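Local coordinates for geranyltranstransferase (Thermotoga neapolitana, PDB 4WK5), which probably catalyses prenyl transfer in isoprenoid biosynthesis, as a magnesium-dependent member of the FPP/GGPP synthase family, at residues Ser135-Val140 / Lys144-Phe149; Ala188-Cys193 / Glu213-Ala218; Cys193-Phe198 / Leu203-Val208; Glu270-Glu273 / Arg279-Asp282. One frame throughout, in Å; residues are numbered along the deposited sequence. Where two conformers were deposited one is given.

In the fold
The four contacts join successive helices of a mainly helical chain. Contact 1 comes first in sequence, between helices 119-138 and 143-166. Contacts 2 and 3 both pair helix 175-201 with helix 206-229 and share Cys193; their centres are about 12 Å apart, and contact 3, near the turn, falls between the two segments of contact 2 along the chain. Contact 4, between helices 248-274 and 278-289, comes last. Contact 1 touches contacts 2 and 3, chiefly through Phe192 and Ala196, while contact 3 meets contact 4 where Phe194 packs on Leu272. Contacts 1 and 4, with centres about 26 Å apart, do not touch, but contact 3, between them in sequence, touches both.

Contact 1. Residues Ser135-Val140 / Lys144-Phe149; sequences SQIAKV and KLFEEF
Ile137 has the largest share of the contact on 135-140, and its two branches go to different partners. CG1 stands over the middle of the Phe149 ring, 3.7 Å from the ring centroid and 10° off the ring normal, a CH-pi contact made square on the face. Phe149 presents that face because its CG lies anti to the backbone N (chi1 -174°), and Phe134 and Phe192 meet the same ring edge-to-face. The other branch of Ile137, CG2, is 3.8 Å from Leu145 CD2, the two side chains crossing at about a right angle. Ala138 turns its CB away; Phe146 was modelled in two conformers, so its approach to the backbone of Ile137 and Ala138 is less certain. Further along, Val140 packs on Leu145: CB is 3.7 Å from Leu145 CD2, and both methyls lie almost as near, so that a single leucine methyl is met by the whole head of the valine. The carbonyl of Val140 in turn accepts a bond from Arg77 NE. Ser135 and Ala138 pack on Ser150 of the second subunit, which sets the contact beside the dimer interface; the meeting of Phe146 with Phe146 of that subunit is less certain. Together the two segments form the end of a helical hairpin, 119-138 against 143-166, within the all-alpha fold of the isoprenoid synthases.

Contact 2. Residues Ala188-Cys193 / Glu213-Ala218; sequences ALFAFC and EKFGVA
Glu213, whose carbonyl O accepts the backbone N of Val217 at 3.0 Å, sets its own backbone against Ala191: the CB of Ala191 is 3.8 Å from Glu213 N. The two belong to helices 175-201 and 206-229, consecutive members, running roughly antiparallel, of the alpha bundle of the prenyl synthase fold. Over the short segments the axes approach to 7.3 Å, with 137° between their directions. Such close passage goes with the small residues at the crossing, Ala191 on one helix and Gly216 on the other. Beside them an aromatic pair fills the wedge between the helices. Phe190 and Phe215 form a T-shaped (edge-to-face) stack in which Phe215 turns its CD1-CE1 edge to the face of Phe190; the centroids are 5.1 Å apart and the planes meet at 72°. Phe215 leans out to this place with CG anti to its backbone N, chi1 176°. The Phe190 ring also meets Phe219, and helix 59-70 touches it through Arg60 and Leu63, while Phe215 meets Tyr265 and Val268 of helix 248-274. The pair therefore ties four helices together. An alanine in place of Phe190 would probably open a gap between helices 175-201 and 206-229 and deprive the Phe215 edge of the face it rests on. Having no side chain, Gly216 lets the same phenylalanine settle on its backbone: Phe190 CD2 is 3.7 Å from Gly216 CA.

Contact 3. Residues Cys193-Phe198 / Leu203-Val208; sequences CFSAPF and LDHTFV
The chain turns back between Phe198 and Leu203, whose CA atoms are 5.0 Å apart, and Leu203 N gives a hydrogen bond of 2.9 Å to Phe198 O, bent to 139° at the hydrogen. This is the turn of the hairpin formed by helices 175-201 and 206-229 of the prenyl synthase fold. Helix 175-201 is kinked as it arrives, since the N of Pro197 makes no bond to the turn before. Phe198 has the largest share of the contact. Val208 comes from the opposite direction and lays CG2 over the centre of the Phe198 ring, 3.9 Å from the centroid and 11° off the normal. Its other methyl, CG1, lies 3.6 Å from CZ of Phe198. Near CD2 the Phe198 ring is approached obliquely by Leu203 CB, at 3.6 Å from that carbon, and by the carbonyl O of Asp204. With a serine here instead of Phe198, Val208 and Leu203 would probably lose the surface on which both rest, opening a gap inside the turn. His205 occupies the N-cap position of helix 206-229, and its chi1 of 74° swings the imidazole between N and the carbonyl carbon, over toward Ser195. Ser195 CB packs on one face of that imidazole, while Ser195 OG bonds to Ala191 O in the preceding turn. The buried ND1 of His205 has no polar partner in the model; it lies 3.6 Å from Ser195 OG.

Contact 4. Residues Glu270-Glu273 / Arg279-Asp282; sequences EALE and RTFD
Glu273 crosses the Phe281 ring along one face. Its CB begins the contact over the CD1-CE1 side, 4.1 Å from the ring centroid and 28° off the normal, as a CH-pi contact. CG, anti to the backbone N (chi1 -170°), carries the extended chain on over the rim. CD then comes to 3.7 Å from Phe281 CZ, and the carboxylate ends stacked over this part of the ring, its plane 29° from that of the ring. Both oxygens hang over the same end: OE2 is 3.6 Å from Phe281 CZ, and OE1 is 3.7 Å from that carbon. A carboxylate over an aromatic face is unlikely to gain much electrostatically, so the methylene part probably supplies most of the packing; Glu273 also touches a crystal neighbour, which may influence its pose. Leu272 meets the other helix at two points. Its CD1 lies 3.7 Å from Thr280 CG2, the side chains crossing near a right angle, while its CB faces Phe281 CB at 4.2 Å. Thr280 thus gives its methyl to Leu272, and its OG1 is hydrogen-bonded with Asp70 OD2 and Thr66 OG1 of helix 59-70. Glu273 therefore lies over one face of the partly exposed Phe281 ring, and Leu272 packs against its CB. The arrangement is that of a helical hairpin, in which helix 248-274 turns into the final helix, 278-289, at the C-terminal end of the all-alpha prenyl synthase fold.

Contact 1. Residues Ser135-Val140 / Lys144-Phe149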
loop_
_atom_site.group_PDB
_atom_site.type_symbol
_atom_site.label_atom_id
_atom_site.label_comp_id
_atom_site.label_asym_id
_atom_site.label_seq_id
_atom_site.Cartn_x
_atom_site.Cartn_y
_atom_site.Cartn_z
ATOM N N SER A 135 -2.313 2.244 -8.158
ATOM C CA SER A 135 -2.310 2.007 -9.608
ATOM C C SER A 135 -3.168 3.023 -10.348
ATOM O O SER A 135 -2.783 3.495 -11.420
ATOM C CB SER A 135 -2.806 0.597 -9.943
ATOM O OG SER A 135 -1.908 -0.382 -9.459
ATOM N N GLN A 136 -4.326 3.350 -9.784
ATOM C CA GLN A 136 -5.223 4.318 -10.435
ATOM C C GLN A 136 -4.656 5.737 -10.397
ATOM O O GLN A 136 -4.761 6.484 -11.376
ATOM C CB GLN A 136 -6.614 4.296 -9.789
ATOM C CG GLN A 136 -7.428 3.035 -10.117
ATOM C CD GLN A 136 -7.544 2.782 -11.628
ATOM O OE1 GLN A 136 -7.096 1.752 -12.126
ATOM N NE2 GLN A 136 -8.103 3.736 -12.352
ATOM N N ILE A 137 -4.060 6.124 -9.273
ATOM C CA ILE A 137 -3.398 7.423 -9.236
ATOM C C ILE A 137 -2.251 7.481 -10.258
ATOM O O ILE A 137 -2.032 8.513 -10.901
ATOM C CB ILE A 137 -2.844 7.741 -7.840
ATOM C CG1 ILE A 137 -3.990 7.917 -6.846
ATOM C CG2 ILE A 137 -2.028 9.028 -7.862
ATOM C CD1 ILE A 137 -4.836 9.187 -7.098
ATOM N N ALA A 138 -1.510 6.384 -10.399
ATOM C CA ALA A 138 -0.380 6.368 -11.328
ATOM C C ALA A 138 -0.834 6.607 -12.769
ATOM O O ALA A 138 -0.096 7.183 -13.563
ATOM C CB ALA A 138 0.378 5.041 -11.221
ATOM N N LYS A 139 -2.046 6.169 -13.094
ATOM C CA LYS A 139 -2.619 6.373 -14.435
ATOM C C LYS A 139 -2.787 7.830 -14.835
ATOM O O LYS A 139 -2.879 8.144 -16.027
ATOM C CB LYS A 139 -4.001 5.717 -14.554
ATOM C CG LYS A 139 -4.039 4.211 -14.548
ATOM C CD LYS A 139 -5.496 3.750 -14.650
ATOM C CE LYS A 139 -5.608 2.235 -14.746
ATOM N NZ LYS A 139 -7.023 1.751 -14.817
ATOM N N VAL A 140 -2.869 8.718 -13.852
ATOM C CA VAL A 140 -3.163 10.118 -14.123
ATOM C C VAL A 140 -1.961 10.832 -14.744
ATOM O O VAL A 140 -2.121 11.816 -15.473
ATOM C CB VAL A 140 -3.612 10.840 -12.839
ATOM C CG1 VAL A 140 -3.977 12.271 -13.132
ATOM C CG2 VAL A 140 -4.793 10.112 -12.222
ATOM N N LYS A 144 3.597 15.241 -9.265
ATOM C CA LYS A 144 3.264 15.835 -7.988
ATOM C C LYS A 144 2.062 15.115 -7.382
ATOM O O LYS A 144 1.977 15.002 -6.158
ATOM C CB LYS A 144 2.997 17.336 -8.129
ATOM C CG LYS A 144 4.264 18.126 -8.432
ATOM C CD LYS A 144 3.993 19.609 -8.646
ATOM C CE LYS A 144 5.300 20.366 -8.836
ATOM N NZ LYS A 144 5.094 21.821 -9.074
ATOM N N LEU A 145 1.155 14.607 -8.218
ATOM C CA LEU A 145 -0.018 13.907 -7.684
ATOM C C LEU A 145 0.366 12.588 -7.001
ATOM O O LEU A 145 -0.149 12.265 -5.921
ATOM C CB LEU A 145 -1.049 13.644 -8.785
ATOM C CG LEU A 145 -2.364 13.014 -8.327
ATOM C CD1 LEU A 145 -3.252 14.062 -7.687
ATOM C CD2 LEU A 145 -3.086 12.324 -9.480
ATOM N N PHE A 146 1.269 11.844 -7.646
ATOM C CA PHE A 146 1.793 10.590 -7.097
ATOM C C PHE A 146 2.346 10.837 -5.713
ATOM O O PHE A 146 2.019 10.143 -4.745
ATOM C CB PHE A 146 2.915 10.004 -7.968
ATOM C CG PHE A 146 2.563 9.829 -9.415
ATOM C CD1 PHE A 146 1.246 9.820 -9.839
ATOM C CD2 PHE A 146 3.568 9.643 -10.352
ATOM C CE1 PHE A 146 0.938 9.651 -11.172
ATOM C CE2 PHE A 146 3.268 9.473 -11.684
ATOM C CZ PHE A 146 1.949 9.482 -12.096
ATOM N N GLU A 147 3.212 11.840 -5.644
ATOM C CA GLU A 147 3.895 12.198 -4.407
ATOM C C GLU A 147 2.893 12.615 -3.329
ATOM O O GLU A 147 2.955 12.155 -2.178
ATOM C CB GLU A 147 4.898 13.325 -4.685
ATOM C CG GLU A 147 5.978 13.491 -3.639
ATOM C CD GLU A 147 7.051 14.477 -4.080
ATOM O OE1 GLU A 147 7.418 14.469 -5.276
ATOM O OE2 GLU A 147 7.520 15.262 -3.230
ATOM N N GLU A 148 1.939 13.454 -3.715
ATOM C CA GLU A 148 0.940 13.938 -2.765
ATOM C C GLU A 148 0.077 12.803 -2.236
ATOM O O GLU A 148 -0.212 12.741 -1.041
ATOM C CB GLU A 148 0.059 15.005 -3.416
ATOM C CG GLU A 148 -0.904 15.691 -2.477
ATOM C CD GLU A 148 -0.222 16.708 -1.574
ATOM O OE1 GLU A 148 0.946 17.062 -1.840
ATOM O OE2 GLU A 148 -0.859 17.157 -0.598
ATOM N N PHE A 149 -0.340 11.907 -3.130
ATOM C CA PHE A 149 -1.108 10.746 -2.708
ATOM C C PHE A 149 -0.321 9.848 -1.752
ATOM O O PHE A 149 -0.851 9.398 -0.728
ATOM C CB PHE A 149 -1.569 9.926 -3.920
ATOM C CG PHE A 149 -2.495 8.801 -3.550
ATOM C CD1 PHE A 149 -3.811 9.070 -3.189
ATOM C CD2 PHE A 149 -2.055 7.482 -3.544
ATOM C CE1 PHE A 149 -4.686 8.047 -2.843
ATOM C CE2 PHE A 149 -2.931 6.447 -3.205
ATOM C CZ PHE A 149 -4.256 6.738 -2.855
#

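Contact 2. Residues Ala188-Cys193 / Glu213-Ala218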
loop_
_atom_site.group_PDB
_atom_site.type_symbol
_atom_site.label_atom_id
_atom_site.label_comp_id
_atom_site.label_asym_id
_atom_site.label_seq_id
_atom_site.Cartn_x
_atom_site.Cartn_y
_atom_site.Cartn_z
ATOM N N ALA A 188 -6.374 14.169 6.487
ATOM C CA ALA A 188 -5.420 14.106 5.379
ATOM C C ALA A 188 -6.089 13.645 4.076
ATOM O O ALA A 188 -5.788 14.179 2.999
ATOM C CB ALA A 188 -4.227 13.186 5.738
ATOM N N LEU A 189 -7.002 12.678 4.155
ATOM C CA LEU A 189 -7.600 12.172 2.924
ATOM C C LEU A 189 -8.600 13.189 2.368
ATOM O O LEU A 189 -8.719 13.342 1.151
ATOM C CB LEU A 189 -8.282 10.815 3.132
ATOM C CG LEU A 189 -8.759 10.085 1.866
ATOM C CD1 LEU A 189 -7.644 9.958 0.829
ATOM C CD2 LEU A 189 -9.251 8.687 2.272
ATOM N N PHE A 190 -9.310 13.897 3.242
ATOM C CA PHE A 190 -10.195 14.958 2.743
ATOM C C PHE A 190 -9.386 16.107 2.158
ATOM O O PHE A 190 -9.789 16.705 1.170
ATOM C CB PHE A 190 -11.132 15.461 3.848
ATOM C CG PHE A 190 -12.343 14.578 4.054
ATOM C CD1 PHE A 190 -13.383 14.575 3.126
ATOM C CD2 PHE A 190 -12.437 13.755 5.167
ATOM C CE1 PHE A 190 -14.501 13.755 3.313
ATOM C CE2 PHE A 190 -13.536 12.940 5.364
ATOM C CZ PHE A 190 -14.579 12.940 4.435
ATOM N N ALA A 191 -8.234 16.417 2.748
ATOM C CA ALA A 191 -7.395 17.470 2.187
ATOM C C ALA A 191 -6.970 17.094 0.765
ATOM O O ALA A 191 -6.899 17.948 -0.136
ATOM C CB ALA A 191 -6.177 17.708 3.071
ATOM N N PHE A 192 -6.683 15.808 0.564
ATOM C CA PHE A 192 -6.284 15.333 -0.751
ATOM C C PHE A 192 -7.447 15.442 -1.736
ATOM O O PHE A 192 -7.228 15.742 -2.915
ATOM C CB PHE A 192 -5.767 13.888 -0.682
ATOM C CG PHE A 192 -5.308 13.352 -2.008
ATOM C CD1 PHE A 192 -4.045 13.663 -2.498
ATOM C CD2 PHE A 192 -6.144 12.543 -2.774
ATOM C CE1 PHE A 192 -3.623 13.165 -3.733
ATOM C CE2 PHE A 192 -5.726 12.046 -4.001
ATOM C CZ PHE A 192 -4.468 12.356 -4.478
ATOM N N CYS A 193 -8.673 15.225 -1.263
ATOM C CA CYS A 193 -9.847 15.361 -2.138
ATOM C C CYS A 193 -9.971 16.772 -2.698
ATOM O O CYS A 193 -10.434 16.941 -3.814
ATOM C CB CYS A 193 -11.143 14.996 -1.414
ATOM S SG CYS A 193 -11.269 13.253 -1.002
ATOM N N GLU A 213 -8.560 19.588 5.427
ATOM C CA GLU A 213 -8.161 19.100 6.737
ATOM C C GLU A 213 -9.167 19.494 7.811
ATOM O O GLU A 213 -9.571 18.654 8.619
ATOM C CB GLU A 213 -6.774 19.603 7.118
ATOM C CG GLU A 213 -6.186 18.803 8.264
ATOM C CD GLU A 213 -5.076 19.529 8.979
ATOM O OE1 GLU A 213 -3.976 19.651 8.398
ATOM O OE2 GLU A 213 -5.302 19.962 10.129
ATOM N N LYS A 214 -9.588 20.759 7.820
ATOM C CA LYS A 214 -10.567 21.194 8.803
ATOM C C LYS A 214 -11.911 20.502 8.590
ATOM O O LYS A 214 -12.555 20.091 9.558
ATOM C CB LYS A 214 -10.736 22.719 8.782
ATOM C CG LYS A 214 -9.474 23.447 9.193
ATOM C CD LYS A 214 -9.774 24.861 9.669
ATOM C CE LYS A 214 -8.852 25.241 10.822
ATOM N NZ LYS A 214 -9.211 26.553 11.425
ATOM N N PHE A 215 -12.329 20.367 7.336
ATOM C CA PHE A 215 -13.557 19.634 7.060
ATOM C C PHE A 215 -13.468 18.218 7.629
ATOM O O PHE A 215 -14.410 17.723 8.253
ATOM C CB PHE A 215 -13.848 19.585 5.557
ATOM C CG PHE A 215 -15.060 18.759 5.209
ATOM C CD1 PHE A 215 -14.929 17.427 4.839
ATOM C CD2 PHE A 215 -16.334 19.307 5.283
ATOM C CE1 PHE A 215 -16.042 16.661 4.546
ATOM C CE2 PHE A 215 -17.440 18.546 4.985
ATOM C CZ PHE A 215 -17.293 17.221 4.620
ATOM N N GLY A 216 -12.324 17.571 7.415
ATOM C CA GLY A 216 -12.114 16.216 7.903
ATOM C C GLY A 216 -12.192 16.093 9.418
ATOM O O GLY A 216 -12.763 15.138 9.934
ATOM N N VAL A 217 -11.599 17.037 10.145
ATOM C CA VAL A 217 -11.695 16.984 11.596
ATOM C C VAL A 217 -13.160 17.132 12.035
ATOM O O VAL A 217 -13.635 16.389 12.898
ATOM C CB VAL A 217 -10.821 18.072 12.267
ATOM C CG1 VAL A 217 -11.100 18.128 13.762
ATOM C CG2 VAL A 217 -9.351 17.765 12.018
ATOM N N ALA A 218 -13.876 18.073 11.422
ATOM C CA ALA A 218 -15.293 18.279 11.727
ATOM C C ALA A 218 -16.112 17.033 11.403
ATOM O O ALA A 218 -16.997 16.635 12.167
ATOM C CB ALA A 218 -15.837 19.490 10.959
#

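Contact 3. Residues Cys193-Phe198 / Leu203-Val208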
loop_
_atom_site.group_PDB
_atom_site.type_symbol
_atom_site.label_atom_id
_atom_site.label_comp_id
_atom_site.label_asym_id
_atom_site.label_seq_id
_atom_site.Cartn_x
_atom_site.Cartn_y
_atom_site.Cartn_z
ATOM N N CYS A 193 -8.673 15.225 -1.263
ATOM C CA CYS A 193 -9.847 15.361 -2.138
ATOM C C CYS A 193 -9.971 16.772 -2.698
ATOM O O CYS A 193 -10.434 16.941 -3.814
ATOM C CB CYS A 193 -11.143 14.996 -1.414
ATOM S SG CYS A 193 -11.269 13.253 -1.002
ATOM N N PHE A 194 -9.575 17.778 -1.914
ATOM C CA PHE A 194 -9.507 19.163 -2.394
ATOM C C PHE A 194 -8.246 19.455 -3.215
ATOM O O PHE A 194 -8.312 20.118 -4.250
ATOM C CB PHE A 194 -9.572 20.130 -1.202
ATOM C CG PHE A 194 -10.955 20.339 -0.660
ATOM C CD1 PHE A 194 -11.784 21.306 -1.209
ATOM C CD2 PHE A 194 -11.419 19.602 0.415
ATOM C CE1 PHE A 194 -13.056 21.509 -0.707
ATOM C CE2 PHE A 194 -12.691 19.802 0.923
ATOM C CZ PHE A 194 -13.509 20.758 0.364
ATOM N N SER A 195 -7.101 18.968 -2.742
ATOM C CA SER A 195 -5.805 19.226 -3.380
ATOM C C SER A 195 -5.696 18.658 -4.792
ATOM O O SER A 195 -5.211 19.320 -5.716
ATOM C CB SER A 195 -4.667 18.633 -2.533
ATOM O OG SER A 195 -4.574 19.262 -1.274
ATOM N N ALA A 196 -6.136 17.416 -4.947
ATOM C CA ALA A 196 -5.902 16.674 -6.183
ATOM C C ALA A 196 -6.513 17.351 -7.422
ATOM O O ALA A 196 -5.830 17.473 -8.439
ATOM C CB ALA A 196 -6.420 15.235 -6.043
ATOM N N PRO A 197 -7.785 17.812 -7.352
ATOM C CA PRO A 197 -8.287 18.475 -8.563
ATOM C C PRO A 197 -7.513 19.749 -8.889
ATOM O O PRO A 197 -7.312 20.050 -10.066
ATOM C CB PRO A 197 -9.744 18.819 -8.211
ATOM C CG PRO A 197 -10.102 17.918 -7.092
ATOM C CD PRO A 197 -8.833 17.694 -6.322
ATOM N N PHE A 198 -7.105 20.497 -7.863
ATOM C CA PHE A 198 -6.347 21.728 -8.093
ATOM C C PHE A 198 -4.995 21.397 -8.733
ATOM O O PHE A 198 -4.501 22.147 -9.579
ATOM C CB PHE A 198 -6.160 22.513 -6.789
ATOM C CG PHE A 198 -7.327 23.398 -6.440
ATOM C CD1 PHE A 198 -8.542 22.851 -6.050
ATOM C CD2 PHE A 198 -7.218 24.776 -6.520
ATOM C CE1 PHE A 198 -9.621 23.663 -5.738
ATOM C CE2 PHE A 198 -8.284 25.589 -6.208
ATOM C CZ PHE A 198 -9.489 25.035 -5.817
ATOM N N LEU A 203 -3.720 24.709 -10.581
ATOM C CA LEU A 203 -3.975 25.809 -9.653
ATOM C C LEU A 203 -3.313 25.556 -8.298
ATOM O O LEU A 203 -3.155 24.411 -7.884
ATOM C CB LEU A 203 -5.480 26.009 -9.467
ATOM C CG LEU A 203 -6.318 26.112 -10.740
ATOM C CD1 LEU A 203 -7.802 26.166 -10.410
ATOM C CD2 LEU A 203 -5.902 27.326 -11.554
ATOM N N ASP A 204 -2.927 26.627 -7.612
ATOM C CA ASP A 204 -2.305 26.509 -6.293
ATOM C C ASP A 204 -3.273 25.881 -5.290
ATOM O O ASP A 204 -4.423 26.309 -5.192
ATOM C CB ASP A 204 -1.843 27.880 -5.796
ATOM C CG ASP A 204 -1.011 27.791 -4.537
ATOM O OD1 ASP A 204 0.189 27.456 -4.642
ATOM O OD2 ASP A 204 -1.551 28.056 -3.444
ATOM N N HIS A 205 -2.808 24.876 -4.547
ATOM C CA HIS A 205 -3.697 24.101 -3.676
ATOM C C HIS A 205 -3.428 24.310 -2.186
ATOM O O HIS A 205 -3.989 23.606 -1.344
ATOM C CB HIS A 205 -3.605 22.604 -4.025
ATOM C CG HIS A 205 -2.338 21.940 -3.574
ATOM N ND1 HIS A 205 -2.045 21.706 -2.247
ATOM C CD2 HIS A 205 -1.291 21.451 -4.281
ATOM C CE1 HIS A 205 -0.872 21.106 -2.156
ATOM N NE2 HIS A 205 -0.393 20.940 -3.376
ATOM N N THR A 206 -2.580 25.283 -1.861
ATOM C CA THR A 206 -2.218 25.543 -0.471
ATOM C C THR A 206 -3.444 25.883 0.374
ATOM O O THR A 206 -3.629 25.343 1.467
ATOM C CB THR A 206 -1.202 26.696 -0.358
ATOM O OG1 THR A 206 -0.039 26.395 -1.142
ATOM C CG2 THR A 206 -0.792 26.904 1.094
ATOM N N PHE A 207 -4.280 26.774 -0.149
ATOM C CA PHE A 207 -5.485 27.213 0.548
ATOM C C PHE A 207 -6.449 26.053 0.807
ATOM O O PHE A 207 -6.773 25.740 1.956
ATOM C CB PHE A 207 -6.193 28.305 -0.265
ATOM C CG PHE A 207 -7.335 28.962 0.460
ATOM C CD1 PHE A 207 -7.156 30.176 1.094
ATOM C CD2 PHE A 207 -8.583 28.362 0.515
ATOM C CE1 PHE A 207 -8.196 30.782 1.757
ATOM C CE2 PHE A 207 -9.622 28.962 1.194
ATOM C CZ PHE A 207 -9.431 30.174 1.809
ATOM N N VAL A 208 -6.908 25.425 -0.273
ATOM C CA VAL A 208 -7.967 24.428 -0.191
ATOM C C VAL A 208 -7.566 23.160 0.565
ATOM O O VAL A 208 -8.430 22.461 1.096
ATOM C CB VAL A 208 -8.460 24.023 -1.594
ATOM C CG1 VAL A 208 -9.207 25.172 -2.242
ATOM C CG2 VAL A 208 -7.294 23.572 -2.463
#

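Contact 4. Residues Glu270-Glu273 / Arg279-Asp282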
loop_
_atom_site.group_PDB
_atom_site.type_symbol
_atom_site.label_atom_id
_atom_site.label_comp_id
_atom_site.label_asym_id
_atom_site.label_seq_id
_atom_site.Cartn_x
_atom_site.Cartn_y
_atom_site.Cartn_z
ATOM N N GLU A 270 -18.084 28.788 4.049
ATOM C CA GLU A 270 -17.940 30.194 3.694
ATOM C C GLU A 270 -16.809 30.397 2.696
ATOM O O GLU A 270 -16.941 31.207 1.779
ATOM C CB GLU A 270 -17.715 31.050 4.942
ATOM C CG GLU A 270 -18.967 31.205 5.790
ATOM C CD GLU A 270 -18.847 32.305 6.825
ATOM O OE1 GLU A 270 -17.979 33.188 6.661
ATOM O OE2 GLU A 270 -19.628 32.291 7.800
ATOM N N ALA A 271 -15.713 29.658 2.867
ATOM C CA ALA A 271 -14.619 29.702 1.901
ATOM C C ALA A 271 -15.071 29.194 0.531
ATOM O O ALA A 271 -14.763 29.814 -0.491
ATOM C CB ALA A 271 -13.426 28.885 2.403
ATOM N N LEU A 272 -15.795 28.075 0.510
ATOM C CA LEU A 272 -16.287 27.499 -0.750
ATOM C C LEU A 272 -17.220 28.475 -1.480
ATOM O O LEU A 272 -17.110 28.671 -2.690
ATOM C CB LEU A 272 -17.013 26.175 -0.496
ATOM C CG LEU A 272 -16.180 25.046 0.118
ATOM C CD1 LEU A 272 -17.060 23.827 0.392
ATOM C CD2 LEU A 272 -15.020 24.682 -0.782
ATOM N N GLU A 273 -18.141 29.072 -0.735
ATOM C CA GLU A 273 -19.074 30.034 -1.316
ATOM C C GLU A 273 -18.320 31.242 -1.864
ATOM O O GLU A 273 -18.558 31.662 -2.995
ATOM C CB GLU A 273 -20.113 30.468 -0.288
ATOM C CG GLU A 273 -21.249 31.282 -0.890
ATOM C CD GLU A 273 -22.463 31.346 0.011
ATOM O OE1 GLU A 273 -23.596 31.351 -0.517
ATOM O OE2 GLU A 273 -22.284 31.389 1.247
ATOM N N ARG A 279 -20.985 23.923 -6.634
ATOM C CA ARG A 279 -21.418 22.543 -6.498
ATOM C C ARG A 279 -20.911 21.963 -5.195
ATOM O O ARG A 279 -21.623 21.233 -4.515
ATOM C CB ARG A 279 -20.929 21.711 -7.676
ATOM C CG ARG A 279 -21.386 22.263 -9.017
ATOM C CD ARG A 279 -20.802 21.462 -10.156
ATOM N NE ARG A 279 -21.520 21.702 -11.403
ATOM C CZ ARG A 279 -21.253 22.704 -12.233
ATOM N NH1 ARG A 279 -20.281 23.559 -11.941
ATOM N NH2 ARG A 279 -21.955 22.852 -13.349
ATOM N N THR A 280 -19.678 22.309 -4.845
ATOM C CA THR A 280 -19.067 21.786 -3.637
ATOM C C THR A 280 -19.767 22.350 -2.401
ATOM O O THR A 280 -20.060 21.623 -1.448
ATOM C CB THR A 280 -17.566 22.101 -3.606
ATOM O OG1 THR A 280 -16.954 21.585 -4.798
ATOM C CG2 THR A 280 -16.918 21.458 -2.405
ATOM N N PHE A 281 -20.057 23.644 -2.438
ATOM C CA PHE A 281 -20.811 24.303 -1.383
ATOM C C PHE A 281 -22.174 23.643 -1.177
ATOM O O PHE A 281 -22.541 23.296 -0.055
ATOM C CB PHE A 281 -20.987 25.782 -1.730
ATOM C CG PHE A 281 -21.859 26.531 -0.773
ATOM C CD1 PHE A 281 -21.351 26.990 0.429
ATOM C CD2 PHE A 281 -23.181 26.804 -1.088
ATOM C CE1 PHE A 281 -22.145 27.693 1.305
ATOM C CE2 PHE A 281 -23.985 27.512 -0.211
ATOM C CZ PHE A 281 -23.466 27.955 0.985
ATOM N N ASP A 282 -22.914 23.470 -2.267
ATOM C CA ASP A 282 -24.235 22.859 -2.193
ATOM C C ASP A 282 -24.150 21.429 -1.653
ATOM O O ASP A 282 -24.942 21.041 -0.791
ATOM C CB ASP A 282 -24.912 22.864 -3.563
ATOM C CG ASP A 282 -25.302 24.257 -4.023
ATOM O OD1 ASP A 282 -25.447 25.164 -3.171
ATOM O OD2 ASP A 282 -25.475 24.439 -5.243
#